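Local coordinates for protein type III effector XopAI (Xanthomonas citri, PDB 6K93) that is a type III effector with a mono-ADP-ribosyltransferase fold that probably binds arginine-containing peptides, at residues V182-K188 / D243-F247; Q122-L127 / A198-C202; T219-D225 / M260-S266. All blocks are in the same frame, centred on the assembly; numbering follows the deposited sequence.

Contact 1: V182-K188 / D243-F247; sequences VQDVLEK and DRRFF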
loop_
_atom_site.group_PDB
_atom_site.type_symbol
_atom_site.label_atom_id
_atom_site.label_comp_id
_atom_site.label_asym_id
_atom_site.label_seq_id
_atom_site.Cartn_x
_atom_site.Cartn_y
_atom_site.Cartn_z
ATOM N N VAL A 182 -3.466 -6.789 1.076
ATOM C CA VAL A 182 -3.823 -5.409 1.378
ATOM C C VAL A 182 -4.121 -4.552 0.157
ATOM O O VAL A 182 -4.823 -3.543 0.279
ATOM C CB VAL A 182 -2.707 -4.760 2.236
ATOM C CG1 VAL A 182 -1.379 -4.679 1.458
ATOM C CG2 VAL A 182 -3.107 -3.400 2.758
ATOM N N GLN A 183 -3.576 -4.908 -1.020
ATOM C CA GLN A 183 -3.679 -3.998 -2.155
ATOM C C GLN A 183 -5.116 -3.542 -2.378
ATOM O O GLN A 183 -5.367 -2.356 -2.639
ATOM C CB GLN A 183 -3.141 -4.626 -3.430
ATOM C CG GLN A 183 -3.323 -3.735 -4.675
ATOM C CD GLN A 183 -2.343 -4.040 -5.792
ATOM O OE1 GLN A 183 -2.112 -5.186 -6.159
ATOM N NE2 GLN A 183 -1.767 -2.979 -6.357
ATOM N N ASP A 184 -6.072 -4.466 -2.300
ATOM C CA ASP A 184 -7.459 -4.193 -2.667
ATOM C C ASP A 184 -8.406 -4.150 -1.471
ATOM O O ASP A 184 -9.629 -4.121 -1.680
ATOM C CB ASP A 184 -7.998 -5.256 -3.632
ATOM C CG ASP A 184 -7.476 -5.123 -5.063
ATOM O OD1 ASP A 184 -6.725 -4.204 -5.330
ATOM O OD2 ASP A 184 -7.846 -5.957 -5.909
ATOM N N VAL A 185 -7.886 -4.115 -0.241
ATOM C CA VAL A 185 -8.749 -4.345 0.916
ATOM C C VAL A 185 -9.778 -3.236 1.110
ATOM O O VAL A 185 -10.824 -3.488 1.724
ATOM C CB VAL A 185 -7.897 -4.540 2.186
ATOM C CG1 VAL A 185 -7.260 -3.232 2.658
ATOM C CG2 VAL A 185 -8.746 -5.201 3.321
ATOM N N LEU A 186 -9.547 -2.022 0.591
ATOM C CA LEU A 186 -10.537 -0.955 0.689
ATOM C C LEU A 186 -11.382 -0.800 -0.573
ATOM O O LEU A 186 -12.211 0.111 -0.632
ATOM C CB LEU A 186 -9.852 0.380 1.028
ATOM C CG LEU A 186 -9.219 0.432 2.401
ATOM C CD1 LEU A 186 -8.496 1.747 2.661
ATOM C CD2 LEU A 186 -10.264 0.189 3.501
ATOM N N GLU A 187 -11.204 -1.661 -1.574
ATOM C CA GLU A 187 -12.089 -1.643 -2.729
ATOM C C GLU A 187 -13.512 -1.933 -2.285
ATOM O O GLU A 187 -13.746 -2.732 -1.382
ATOM C CB GLU A 187 -11.651 -2.684 -3.752
ATOM C CG GLU A 187 -10.379 -2.329 -4.513
ATOM C CD GLU A 187 -10.677 -1.494 -5.721
ATOM O OE1 GLU A 187 -11.032 -0.317 -5.537
ATOM O OE2 GLU A 187 -10.599 -1.995 -6.864
ATOM N N LYS A 188 -14.472 -1.304 -2.957
ATOM C CA LYS A 188 -15.864 -1.422 -2.522
ATOM C C LYS A 188 -16.319 -2.877 -2.470
ATOM O O LYS A 188 -17.013 -3.286 -1.525
ATOM C CB LYS A 188 -16.772 -0.610 -3.451
ATOM C CG LYS A 188 -18.224 -0.519 -2.995
ATOM C CD LYS A 188 -18.458 0.748 -2.170
ATOM C CE LYS A 188 -19.493 0.507 -1.077
ATOM N NZ LYS A 188 -19.775 1.717 -0.254
ATOM N N ASP A 243 -9.077 6.582 -6.218
ATOM C CA ASP A 243 -8.583 5.216 -6.190
ATOM C C ASP A 243 -8.710 4.655 -4.779
ATOM O O ASP A 243 -8.285 5.291 -3.810
ATOM C CB ASP A 243 -7.123 5.190 -6.662
ATOM C CG ASP A 243 -6.678 3.806 -7.136
ATOM O OD1 ASP A 243 -7.343 2.803 -6.810
ATOM O OD2 ASP A 243 -5.677 3.758 -7.860
ATOM N N ARG A 244 -9.355 3.504 -4.656
ATOM C CA ARG A 244 -9.458 2.831 -3.365
ATOM C C ARG A 244 -8.378 1.781 -3.168
ATOM O O ARG A 244 -8.333 1.144 -2.106
ATOM C CB ARG A 244 -10.863 2.233 -3.196
ATOM C CG ARG A 244 -11.932 3.323 -3.322
ATOM C CD ARG A 244 -13.353 2.878 -3.022
ATOM N NE ARG A 244 -13.475 2.124 -1.793
ATOM C CZ ARG A 244 -14.546 2.144 -1.003
ATOM N NH1 ARG A 244 -15.590 2.914 -1.303
ATOM N NH2 ARG A 244 -14.565 1.398 0.096
ATOM N N ARG A 245 -7.522 1.590 -4.166
ATOM C CA ARG A 245 -6.419 0.645 -4.098
ATOM C C ARG A 245 -5.134 1.313 -3.639
ATOM O O ARG A 245 -4.960 2.535 -3.748
ATOM C CB ARG A 245 -6.188 -0.026 -5.470
ATOM C CG ARG A 245 -7.447 -0.718 -5.973
ATOM C CD ARG A 245 -7.123 -1.957 -6.912
ATOM N NE ARG A 245 -6.222 -1.553 -7.884
ATOM C CZ ARG A 245 -5.177 -2.189 -8.444
ATOM N NH1 ARG A 245 -4.789 -3.467 -8.228
ATOM N NH2 ARG A 245 -4.480 -1.507 -9.295
ATOM N N PHE A 246 -4.224 0.482 -3.128
ATOM C CA PHE A 246 -2.798 0.792 -3.096
ATOM C C PHE A 246 -2.286 0.632 -4.517
ATOM O O PHE A 246 -2.121 -0.482 -5.018
ATOM C CB PHE A 246 -2.056 -0.113 -2.128
ATOM C CG PHE A 246 -2.434 0.137 -0.710
ATOM C CD1 PHE A 246 -3.536 -0.473 -0.182
ATOM C CD2 PHE A 246 -1.701 1.009 0.084
ATOM C CE1 PHE A 246 -3.926 -0.229 1.127
ATOM C CE2 PHE A 246 -2.093 1.260 1.366
ATOM C CZ PHE A 246 -3.206 0.632 1.887
ATOM N N PHE A 247 -2.047 1.747 -5.188
ATOM C CA PHE A 247 -1.704 1.744 -6.602
ATOM C C PHE A 247 -0.200 1.926 -6.764
ATOM O O PHE A 247 0.366 2.939 -6.330
ATOM C CB PHE A 247 -2.425 2.871 -7.326
ATOM C CG PHE A 247 -2.176 2.907 -8.811
ATOM C CD1 PHE A 247 -2.559 1.841 -9.626
ATOM C CD2 PHE A 247 -1.585 4.016 -9.387
ATOM C CE1 PHE A 247 -2.338 1.902 -11.002
ATOM C CE2 PHE A 247 -1.367 4.062 -10.751
ATOM C CZ PHE A 247 -1.743 3.017 -11.553
HETATM O O HOH W 1 -7.190 -1.050 -0.876
HETATM O O HOH W 2 -6.302 -6.196 -8.025
HETATM O O HOH W 3 -10.443 1.839 -7.050
#

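Contact 2: Q122-L127 / A198-C202; sequences QFKTAL and AFAKC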
loop_
_atom_site.group_PDB
_atom_site.type_symbol
_atom_site.label_atom_id
_atom_site.label_comp_id
_atom_site.label_asym_id
_atom_site.label_seq_id
_atom_site.Cartn_x
_atom_site.Cartn_y
_atom_site.Cartn_z
ATOM N N GLN A 122 -1.279 -4.166 16.179
ATOM C CA GLN A 122 -2.159 -4.995 15.366
ATOM C C GLN A 122 -1.486 -5.383 14.067
ATOM O O GLN A 122 -1.591 -6.528 13.626
ATOM C CB GLN A 122 -3.470 -4.265 15.097
ATOM C CG GLN A 122 -4.384 -4.233 16.313
ATOM C CD GLN A 122 -5.412 -3.122 16.283
ATOM O OE1 GLN A 122 -5.491 -2.328 15.353
ATOM N NE2 GLN A 122 -6.231 -3.074 17.332
ATOM N N PHE A 123 -0.776 -4.442 13.441
ATOM C CA PHE A 123 -0.067 -4.775 12.212
ATOM C C PHE A 123 1.027 -5.819 12.481
ATOM O O PHE A 123 1.211 -6.769 11.708
ATOM C CB PHE A 123 0.509 -3.495 11.584
ATOM C CG PHE A 123 1.525 -3.750 10.516
ATOM C CD1 PHE A 123 1.213 -4.552 9.433
ATOM C CD2 PHE A 123 2.794 -3.199 10.590
ATOM C CE1 PHE A 123 2.143 -4.825 8.461
ATOM C CE2 PHE A 123 3.731 -3.465 9.613
ATOM C CZ PHE A 123 3.417 -4.275 8.547
ATOM N N LYS A 124 1.726 -5.703 13.604
ATOM C CA LYS A 124 2.694 -6.732 13.987
ATOM C C LYS A 124 2.031 -8.108 14.036
ATOM O O LYS A 124 2.552 -9.079 13.476
ATOM C CB LYS A 124 3.337 -6.391 15.341
ATOM C CG LYS A 124 4.262 -7.475 15.862
ATOM C CD LYS A 124 4.891 -7.119 17.176
ATOM C CE LYS A 124 5.860 -8.208 17.578
ATOM N NZ LYS A 124 6.558 -7.892 18.847
ATOM N N THR A 125 0.874 -8.209 14.702
ATOM C CA THR A 125 0.180 -9.491 14.729
ATOM C C THR A 125 -0.202 -9.939 13.329
ATOM O O THR A 125 -0.013 -11.106 12.969
ATOM C CB THR A 125 -1.061 -9.411 15.594
ATOM O OG1 THR A 125 -0.651 -9.182 16.928
ATOM C CG2 THR A 125 -1.866 -10.718 15.520
ATOM N N ALA A 126 -0.732 -9.028 12.515
ATOM C CA ALA A 126 -1.155 -9.401 11.170
ATOM C C ALA A 126 -0.003 -9.969 10.367
ATOM O O ALA A 126 -0.160 -10.976 9.669
ATOM C CB ALA A 126 -1.763 -8.197 10.451
ATOM N N LEU A 127 1.155 -9.316 10.420
ATOM C CA LEU A 127 2.282 -9.792 9.635
ATOM C C LEU A 127 2.774 -11.140 10.148
ATOM O O LEU A 127 2.983 -12.068 9.363
ATOM C CB LEU A 127 3.407 -8.763 9.638
ATOM C CG LEU A 127 4.510 -9.058 8.613
ATOM C CD1 LEU A 127 5.104 -7.772 8.049
ATOM C CD2 LEU A 127 5.612 -9.914 9.254
ATOM N N ALA A 198 -5.353 -4.168 8.991
ATOM C CA ALA A 198 -4.245 -3.791 9.854
ATOM C C ALA A 198 -3.031 -3.367 9.031
ATOM O O ALA A 198 -2.392 -2.362 9.334
ATOM C CB ALA A 198 -3.892 -4.965 10.779
ATOM N N PHE A 199 -2.698 -4.123 7.984
ATOM C CA PHE A 199 -1.640 -3.725 7.065
ATOM C C PHE A 199 -1.932 -2.337 6.486
ATOM O O PHE A 199 -1.053 -1.468 6.402
ATOM C CB PHE A 199 -1.558 -4.728 5.893
ATOM C CG PHE A 199 -0.536 -5.825 6.043
ATOM C CD1 PHE A 199 -0.712 -6.851 6.974
ATOM C CD2 PHE A 199 0.562 -5.876 5.221
ATOM C CE1 PHE A 199 0.225 -7.886 7.095
ATOM C CE2 PHE A 199 1.504 -6.896 5.334
ATOM C CZ PHE A 199 1.335 -7.899 6.257
ATOM N N ALA A 200 -3.173 -2.127 6.031
ATOM C CA ALA A 200 -3.518 -0.895 5.326
ATOM C C ALA A 200 -3.248 0.330 6.183
ATOM O O ALA A 200 -2.731 1.341 5.686
ATOM C CB ALA A 200 -4.984 -0.950 4.889
ATOM N N LYS A 201 -3.598 0.277 7.473
ATOM C CA LYS A 201 -3.438 1.458 8.313
ATOM C C LYS A 201 -1.983 1.884 8.388
ATOM O O LYS A 201 -1.676 3.075 8.361
ATOM C CB LYS A 201 -3.994 1.180 9.711
ATOM C CG LYS A 201 -5.478 0.906 9.693
ATOM C CD LYS A 201 -5.998 0.493 11.048
ATOM C CE LYS A 201 -7.447 0.086 10.932
ATOM N NZ LYS A 201 -7.920 -0.639 12.158
ATOM N N CYS A 202 -1.076 0.936 8.505
ATOM C CA CYS A 202 0.332 1.284 8.635
ATOM C C CYS A 202 0.957 1.696 7.306
ATOM O O CYS A 202 1.802 2.596 7.287
ATOM C CB CYS A 202 1.087 0.132 9.281
ATOM S SG CYS A 202 0.709 0.027 11.054
#

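Contact 3: T219-D225 / M260-S266; sequences TVFTGED and MAVEWES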
loop_
_atom_site.group_PDB
_atom_site.type_symbol
_atom_site.label_atom_id
_atom_site.label_comp_id
_atom_site.label_asym_id
_atom_site.label_seq_id
_atom_site.Cartn_x
_atom_site.Cartn_y
_atom_site.Cartn_z
ATOM N N THR A 219 6.176 11.283 -14.484
ATOM C CA THR A 219 5.264 10.273 -14.993
ATOM C C THR A 219 5.734 8.912 -14.508
ATOM O O THR A 219 6.908 8.563 -14.665
ATOM C CB THR A 219 5.232 10.312 -16.516
ATOM O OG1 THR A 219 4.871 11.626 -16.961
ATOM C CG2 THR A 219 4.263 9.294 -17.060
ATOM N N VAL A 220 4.814 8.135 -13.929
ATOM C CA VAL A 220 5.151 6.812 -13.421
ATOM C C VAL A 220 4.312 5.766 -14.156
ATOM O O VAL A 220 3.213 6.049 -14.637
ATOM C CB VAL A 220 4.996 6.690 -11.884
ATOM C CG1 VAL A 220 5.982 7.622 -11.176
ATOM C CG2 VAL A 220 3.561 6.997 -11.429
ATOM N N PHE A 221 4.853 4.549 -14.243
ATOM C CA PHE A 221 4.377 3.535 -15.168
ATOM C C PHE A 221 3.899 2.308 -14.410
ATOM O O PHE A 221 4.555 1.852 -13.470
ATOM C CB PHE A 221 5.515 3.185 -16.154
ATOM C CG PHE A 221 6.056 4.383 -16.873
ATOM C CD1 PHE A 221 5.420 4.867 -17.980
ATOM C CD2 PHE A 221 7.162 5.049 -16.368
ATOM C CE1 PHE A 221 5.904 6.019 -18.606
ATOM C CE2 PHE A 221 7.649 6.189 -17.003
ATOM C CZ PHE A 221 6.999 6.652 -18.093
ATOM N N THR A 222 2.766 1.777 -14.857
ATOM C CA THR A 222 2.156 0.603 -14.268
ATOM C C THR A 222 1.618 -0.309 -15.357
ATOM O O THR A 222 1.108 0.145 -16.379
ATOM C CB THR A 222 0.975 1.009 -13.359
ATOM O OG1 THR A 222 1.398 1.968 -12.404
ATOM C CG2 THR A 222 0.360 -0.204 -12.638
ATOM N N GLY A 223 1.691 -1.605 -15.096
ATOM C CA GLY A 223 1.000 -2.587 -15.907
ATOM C C GLY A 223 0.350 -3.619 -15.009
ATOM O O GLY A 223 1.015 -4.104 -14.091
ATOM N N GLU A 224 -0.907 -3.991 -15.299
ATOM C CA GLU A 224 -1.617 -5.010 -14.533
ATOM C C GLU A 224 -2.476 -5.815 -15.486
ATOM O O GLU A 224 -2.874 -5.319 -16.536
ATOM C CB GLU A 224 -2.502 -4.386 -13.437
ATOM C CG GLU A 224 -1.778 -3.640 -12.347
ATOM C CD GLU A 224 -2.664 -3.266 -11.221
ATOM O OE1 GLU A 224 -3.545 -4.084 -10.853
ATOM O OE2 GLU A 224 -2.469 -2.180 -10.625
ATOM N N ASP A 225 -2.796 -7.038 -15.102
ATOM C CA ASP A 225 -3.669 -7.857 -15.950
ATOM C C ASP A 225 -5.099 -7.800 -15.411
ATOM O O ASP A 225 -5.619 -8.746 -14.824
ATOM C CB ASP A 225 -3.193 -9.294 -16.040
ATOM C CG ASP A 225 -2.078 -9.492 -17.031
ATOM O OD1 ASP A 225 -2.006 -8.790 -18.115
ATOM O OD2 ASP A 225 -1.274 -10.370 -16.759
ATOM N N MET A 260 1.441 -6.251 -20.636
ATOM C CA MET A 260 0.301 -6.321 -19.745
ATOM C C MET A 260 -0.995 -5.871 -20.423
ATOM O O MET A 260 -0.999 -5.049 -21.354
ATOM C CB MET A 260 0.579 -5.474 -18.505
ATOM C CG MET A 260 1.867 -5.865 -17.787
ATOM S SD MET A 260 1.810 -7.591 -17.244
ATOM C CE MET A 260 0.447 -7.450 -16.124
ATOM N N ALA A 261 -2.125 -6.416 -19.916
ATOM C CA ALA A 261 -3.424 -6.133 -20.515
ATOM C C ALA A 261 -3.868 -4.683 -20.314
ATOM O O ALA A 261 -4.606 -4.142 -21.140
ATOM C CB ALA A 261 -4.472 -7.067 -19.949
ATOM N N VAL A 262 -3.462 -4.055 -19.218
ATOM C CA VAL A 262 -3.774 -2.673 -18.904
ATOM C C VAL A 262 -2.470 -1.987 -18.526
ATOM O O VAL A 262 -1.695 -2.512 -17.721
ATOM C CB VAL A 262 -4.775 -2.551 -17.749
ATOM C CG1 VAL A 262 -5.107 -1.088 -17.491
ATOM C CG2 VAL A 262 -6.053 -3.303 -18.081
ATOM N N GLU A 263 -2.219 -0.841 -19.116
ATOM C CA GLU A 263 -1.070 -0.024 -18.754
ATOM C C GLU A 263 -1.553 1.337 -18.303
ATOM O O GLU A 263 -2.605 1.809 -18.735
ATOM C CB GLU A 263 -0.092 0.168 -19.905
ATOM C CG GLU A 263 0.629 -1.106 -20.271
ATOM C CD GLU A 263 1.496 -0.977 -21.516
ATOM O OE1 GLU A 263 1.507 0.098 -22.171
ATOM O OE2 GLU A 263 2.190 -1.966 -21.836
ATOM N N TRP A 264 -0.761 1.984 -17.450
ATOM C CA TRP A 264 -1.027 3.353 -17.070
ATOM C C TRP A 264 0.224 4.205 -17.226
ATOM O O TRP A 264 1.334 3.750 -16.959
ATOM C CB TRP A 264 -1.424 3.511 -15.612
ATOM C CG TRP A 264 -2.675 2.968 -15.049
ATOM C CD1 TRP A 264 -3.692 3.718 -14.560
ATOM C CD2 TRP A 264 -2.997 1.598 -14.743
ATOM N NE1 TRP A 264 -4.654 2.913 -13.995
ATOM C CE2 TRP A 264 -4.254 1.608 -14.099
ATOM C CE3 TRP A 264 -2.361 0.372 -14.955
ATOM C CZ2 TRP A 264 -4.889 0.440 -13.662
ATOM C CZ3 TRP A 264 -3.003 -0.792 -14.544
ATOM C CH2 TRP A 264 -4.244 -0.749 -13.898
ATOM N N GLU A 265 0.015 5.468 -17.577
ATOM C CA GLU A 265 0.997 6.530 -17.415
ATOM C C GLU A 265 0.365 7.538 -16.480
ATOM O O GLU A 265 -0.627 8.165 -16.854
ATOM C CB GLU A 265 1.366 7.203 -18.736
ATOM C CG GLU A 265 2.114 6.320 -19.691
ATOM C CD GLU A 265 2.748 7.110 -20.881
ATOM O OE1 GLU A 265 3.042 6.458 -21.856
ATOM O OE2 GLU A 265 2.881 8.324 -20.759
ATOM N N SER A 266 0.871 7.645 -15.259
ATOM C CA SER A 266 0.286 8.513 -14.241
ATOM C C SER A 266 1.255 9.618 -13.849
ATOM O O SER A 266 2.405 9.353 -13.464
ATOM C CB SER A 266 -0.092 7.744 -12.978
ATOM O OG SER A 266 -0.892 6.595 -13.242
HETATM O O HOH W 4 1.060 4.642 -13.279
#

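Contact 1: V182-K188 / D243-F247
Val182 meets Phe246 at the start of this loop-to-loop contact: the side chains cross at about a right angle, and Val182 CG2 lies 3.7 Å from Phe246 CE1. Val182 also touches Phe199 and Ala200 of helix 194-209, which carries the apolar end of the contact into the helical part of the fold. Gln183 then ties the two segments together twice. Its backbone O accepts the Phe246 N-H, while its side chain, with CG anti to the backbone N (chi1 176°), runs out to place NE2 2.9 Å from Phe246 O; that oxygen lies in the amide plane of Gln183, and NE2 sits nearly on the line of the Phe246 C=O bond. Asp184 comes near the Arg245 guanidinium, but a salt bridge between them is doubtful; Arg245 NH2 is salt-bridged to Glu224. A water takes the Leu186 N-H and donates to both Gln183 O and Arg244 O, so that backbone groups of the two loops share one solvent molecule. Leu186 O is held side-on by the guanidinium of Arg244, with NE at 2.6 Å and NH2 at 2.8 Å from that oxygen, Leu186 O lying close to the guanidinium plane. Glu187 lays its carboxylate against the aliphatic part of Arg245, Glu187 CD 3.3 Å from Arg245 CG, and turns OE2 to Arg234 in a salt bridge. Lys188 N sits over one face of the Arg244 guanidinium. Two successive type I turns, Val182 to Val185 and Asp184 to Glu187, present these groups, and across from them Asp243 OD1 accepts from Arg245 N in an Asx turn.

Contact 2: Q122-L127 / A198-C202
Ala198 packs its methyl group against helix 117-128, Ala198 CB lying 3.9 Å from Ala126 CB and 4.0 Å from Gln122 O. The small side chains of Ala198 and Ala126 let the two backbones come together: the CA atoms of Ala198 and Phe123 are 4.9 Å apart, and the axes of the two short helical segments approach to 8.7 Å with their N-to-C directions at 128°. Phe199 follows with the main aromatic contact. The edge of the Phe123 ring is directed at the face of Phe199 in a T-shaped pair, the planes 86° apart and the centroids separated by 4.9 Å. Phe123 CE1 stands over the centre of the Phe199 ring, nearly equidistant from most of its carbons. The torsion of Phe123 explains this approach: CG is anti to the backbone N (chi1 166°), which carries the ring across to the second helix. Ala126 CB touches the rim of Phe199 near its plane, and Leu127 supplies its backbone and CB near the far end of the same ring, at CE1 and CZ. Phe199 also touches Val182 and Asp178. Lys201 contributes little, its long chain passing near Gln122. Cys202 closes the segment, Cys202 SG lying 3.6 Å from Phe123 CB and meeting the ring obliquely in a sulfur-aromatic contact. Phe123 also meets Trp143 and Ala170, so helices 136-156 and 165-174 join in packing round it. No hydrogen bond or salt bridge joins the two segments. Cohesion between them therefore rests on dispersion and on the weak electrostatics of one ring C-H, at Phe123 CE1, pointing at a pi face, as befits a buried, apolar helix-helix contact.

Contact 3: T219-D225 / M260-S266
Val220 and Ser266 form a hydrogen-bonded pair of an antiparallel two-strand ladder, part of the mixed sheet of the mono-ADP-ribosyltransferase fold. Strand 218-224 is outermost of its five-strand sheet, though the Phe221 backbone bonds to Ser250, and 262-268 lies beside it. Val220 N donates to Ser266 O at 2.7 Å, and Ser266 N donates to Val220 O. Thr222 with Trp264 and Glu224 with Val262 repeat the exchange, so all six N-H groups of these three pairs are satisfied across the ladder. On its other side strand 262-268 bonds to 308-315, through Glu263 and Glu265.

Side-chain polar atoms find partners too. A water donates to Val220 O and to Thr222 OG1, and lies 2.8 Å from Ser266 OG; Thr222 OG1 is also bonded to Ala248 O, Ser266 OG to Gln312, and Thr219 OG1 to Asn267. Glu224 lays its chain along the rim of the Trp264 indole, Glu224 CB 3.8 Å from Trp264 CZ3; its OE2 is salt-bridged to Arg245 and its OE1 hydrogen-bonded to Gln226. Thr222 CG2 touches the same indole at CE3. Glu265, alongside Phe221, is salt-bridged to Lys309. Beyond the last pair Met260 folds back, its chain bent at chi2 and chi3, to bring CE against the Asp225 carboxylate. There Asp225 OD1 accepts the Ala261 N-H at 3.0 Å, nearly along its own C-O axis.

Overall arrangement
Contact 1 lies between the other two and touches each, whereas contacts 2 and 3 lie on opposite sides of the chain's centre, their centres 28 Å apart and their nearest atoms about 16 Å apart. Toward contact 2 the join is apolar: Phe246 CZ lies 3.8 Å from Ala200 CA, and Val185 CG1 lies 3.9 Å from Ala200 CB. Toward contact 3 it is mixed: Arg245 NH2 and Glu224 OE2 form a salt bridge at 2.5 Å, and the ring of Phe247 sits against Thr222, Trp264 and Ser266. Helical packing, paired loops and sheet edge thus form one continuous body within the ADP-ribosyltransferase family region.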